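Local coordinates for nematode fatty acid retinoid binding protein (PDB 4XCP) that probably binds fatty acids and retinol as a secreted helical lipid carrier of the hookworm Necator americanus, and holds palmitic acid in this crystal, at residues D24-L28 with K162-F166. Sequence-based numbering, arbitrary orientation.
Sequences DYRDL and KAAKF
Phe166 reaches from the last helix, 162-167, against Asp24 and Tyr25 of the short helix 23-26 and Leu28 in the turn that follows; in this all-helical fatty-acid and retinol-binding fold, the contact joins a short helix from the N-terminal part of the chain to its C-terminal helix. CG anti to the backbone N (chi1 177°) carries the phenyl ring across to the 24-28 segment, and three residues meet it, each in a different way. The carboxylate of Asp24 lies at the ring edge, CG in the ring plane, and is turned nearly perpendicular to the ring, the planes 85° apart. Its two oxygens straddle that edge, OD2 at 3.5 Å from Phe166 CD1 and OD1 at 3.5 Å from Phe166 CE1, an approach consistent with weak attraction between the carboxylate and the positively polarised ring hydrogens. OD2 also forms a salt bridge with Lys122, a second partner that would be expected to hold the carboxylate's rotation.

Tyr25 supplies its backbone CA over one face of Phe166, while its CB sits 3.8 Å from Phe166 CZ. The two aromatic rings are inclined to each other at 54°, with centroids 5.8 Å apart, and Phe166 CE2 comes up to the edge of the tyrosine ring. Beyond this pair, the Tyr25 side chain touches a bound palmitic acid, and Val129 of helix 122-138 packs against Tyr25, Leu28 and Phe166 alike.

The branches of Leu28 divide their work. Leu28 CD1 approaches the ring obliquely, 3.7 Å from Phe166 CD2, whereas Leu28 CD2 faces the start of helix 162-167, next to the Lys162 carbonyl and the CA of Ala163. Lys162 runs extended past Leu28 and Asp27 before bending at its end, leaving NZ 4.7 Å from Asp27 OD2, too far for a salt bridge. Lys162 CE rests 3.7 Å from Asp27 O.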
loop_
_atom_site.group_PDB
_atom_site.type_symbol
_atom_site.label_atom_id
_atom_site.label_comp_id
_atom_site.label_asym_id
_atom_site.label_seq_id
_atom_site.Cartn_x
_atom_site.Cartn_y
_atom_site.Cartn_z
ATOM N N ASP A 24 11.703 5.762 -7.665
ATOM C CA ASP A 24 12.324 5.511 -6.364
ATOM C C ASP A 24 11.274 5.260 -5.258
ATOM O O ASP A 24 11.607 4.638 -4.251
ATOM C CB ASP A 24 13.366 6.596 -5.978
ATOM C CG ASP A 24 12.902 8.048 -6.014
ATOM O OD1 ASP A 24 11.817 8.315 -6.585
ATOM O OD2 ASP A 24 13.653 8.927 -5.518
ATOM N N TYR A 25 10.007 5.676 -5.465
ATOM C CA TYR A 25 8.934 5.348 -4.516
ATOM C C TYR A 25 8.429 3.942 -4.876
ATOM O O TYR A 25 8.157 3.156 -3.981
ATOM C CB TYR A 25 7.792 6.378 -4.528
ATOM C CG TYR A 25 6.653 6.024 -3.583
ATOM C CD1 TYR A 25 6.712 6.350 -2.230
ATOM C CD2 TYR A 25 5.524 5.352 -4.044
ATOM C CE1 TYR A 25 5.670 6.023 -1.361
ATOM C CE2 TYR A 25 4.478 5.019 -3.187
ATOM C CZ TYR A 25 4.547 5.371 -1.848
ATOM O OH TYR A 25 3.510 5.041 -1.020
ATOM N N ARG A 26 8.293 3.630 -6.184
ATOM C CA ARG A 26 7.897 2.297 -6.666
ATOM C C ARG A 26 8.922 1.235 -6.186
ATOM O O ARG A 26 8.524 0.135 -5.817
ATOM C CB ARG A 26 7.747 2.293 -8.205
ATOM C CG ARG A 26 6.364 2.778 -8.685
ATOM C CD ARG A 26 6.423 3.636 -9.945
ATOM N NE ARG A 26 7.190 2.945 -10.938
ATOM C CZ ARG A 26 7.949 3.486 -11.877
ATOM N NH1 ARG A 26 7.950 4.800 -12.074
ATOM N NH2 ARG A 26 8.646 2.718 -12.678
ATOM N N ASP A 27 10.216 1.595 -6.107
ATOM C CA ASP A 27 11.274 0.701 -5.590
ATOM C C ASP A 27 11.089 0.328 -4.102
ATOM O O ASP A 27 11.626 -0.692 -3.667
ATOM C CB ASP A 27 12.664 1.326 -5.772
ATOM C CG ASP A 27 13.149 1.352 -7.210
ATOM O OD1 ASP A 27 12.640 0.561 -8.016
ATOM O OD2 ASP A 27 14.055 2.158 -7.517
ATOM N N LEU A 28 10.315 1.138 -3.340
ATOM C CA LEU A 28 10.037 0.907 -1.915
ATOM C C LEU A 28 8.852 -0.016 -1.749
ATOM O O LEU A 28 8.586 -0.482 -0.638
ATOM C CB LEU A 28 9.709 2.242 -1.205
ATOM C CG LEU A 28 10.755 3.367 -1.222
ATOM C CD1 LEU A 28 10.230 4.582 -0.459
ATOM C CD2 LEU A 28 12.101 2.912 -0.624
ATOM N N LYS A 162 17.126 2.346 2.770
ATOM C CA LYS A 162 16.444 2.668 1.511
ATOM C C LYS A 162 15.283 3.649 1.719
ATOM O O LYS A 162 15.174 4.626 0.972
ATOM C CB LYS A 162 15.980 1.389 0.793
ATOM C CG LYS A 162 15.733 1.582 -0.695
ATOM C CD LYS A 162 15.381 0.266 -1.393
ATOM C CE LYS A 162 15.101 0.444 -2.867
ATOM N NZ LYS A 162 16.335 0.716 -3.656
ATOM N N ALA A 163 14.450 3.424 2.753
ATOM C CA ALA A 163 13.333 4.328 3.062
ATOM C C ALA A 163 13.853 5.714 3.495
ATOM O O ALA A 163 13.303 6.727 3.058
ATOM C CB ALA A 163 12.446 3.734 4.152
ATOM N N ALA A 164 14.923 5.751 4.323
ATOM C CA ALA A 164 15.526 6.995 4.806
ATOM C C ALA A 164 16.122 7.806 3.662
ATOM O O ALA A 164 15.924 9.011 3.625
ATOM C CB ALA A 164 16.576 6.705 5.870
ATOM N N LYS A 165 16.810 7.144 2.710
ATOM C CA LYS A 165 17.391 7.766 1.508
ATOM C C LYS A 165 16.290 8.468 0.700
ATOM O O LYS A 165 16.452 9.631 0.349
ATOM C CB LYS A 165 18.080 6.710 0.625
ATOM C CG LYS A 165 19.602 6.710 0.712
ATOM C CD LYS A 165 20.221 5.504 -0.014
ATOM C CE LYS A 165 20.436 4.306 0.893
ATOM N NZ LYS A 165 20.668 3.053 0.123
ATOM N N PHE A 166 15.156 7.782 0.449
ATOM C CA PHE A 166 14.033 8.378 -0.276
ATOM C C PHE A 166 13.417 9.560 0.473
ATOM O O PHE A 166 13.196 10.609 -0.126
ATOM C CB PHE A 166 12.947 7.330 -0.595
ATOM C CG PHE A 166 11.744 7.936 -1.280
ATOM C CD1 PHE A 166 11.778 8.245 -2.639
ATOM C CD2 PHE A 166 10.589 8.233 -0.564
ATOM C CE1 PHE A 166 10.675 8.837 -3.265
ATOM C CE2 PHE A 166 9.492 8.830 -1.194
ATOM C CZ PHE A 166 9.547 9.133 -2.536
#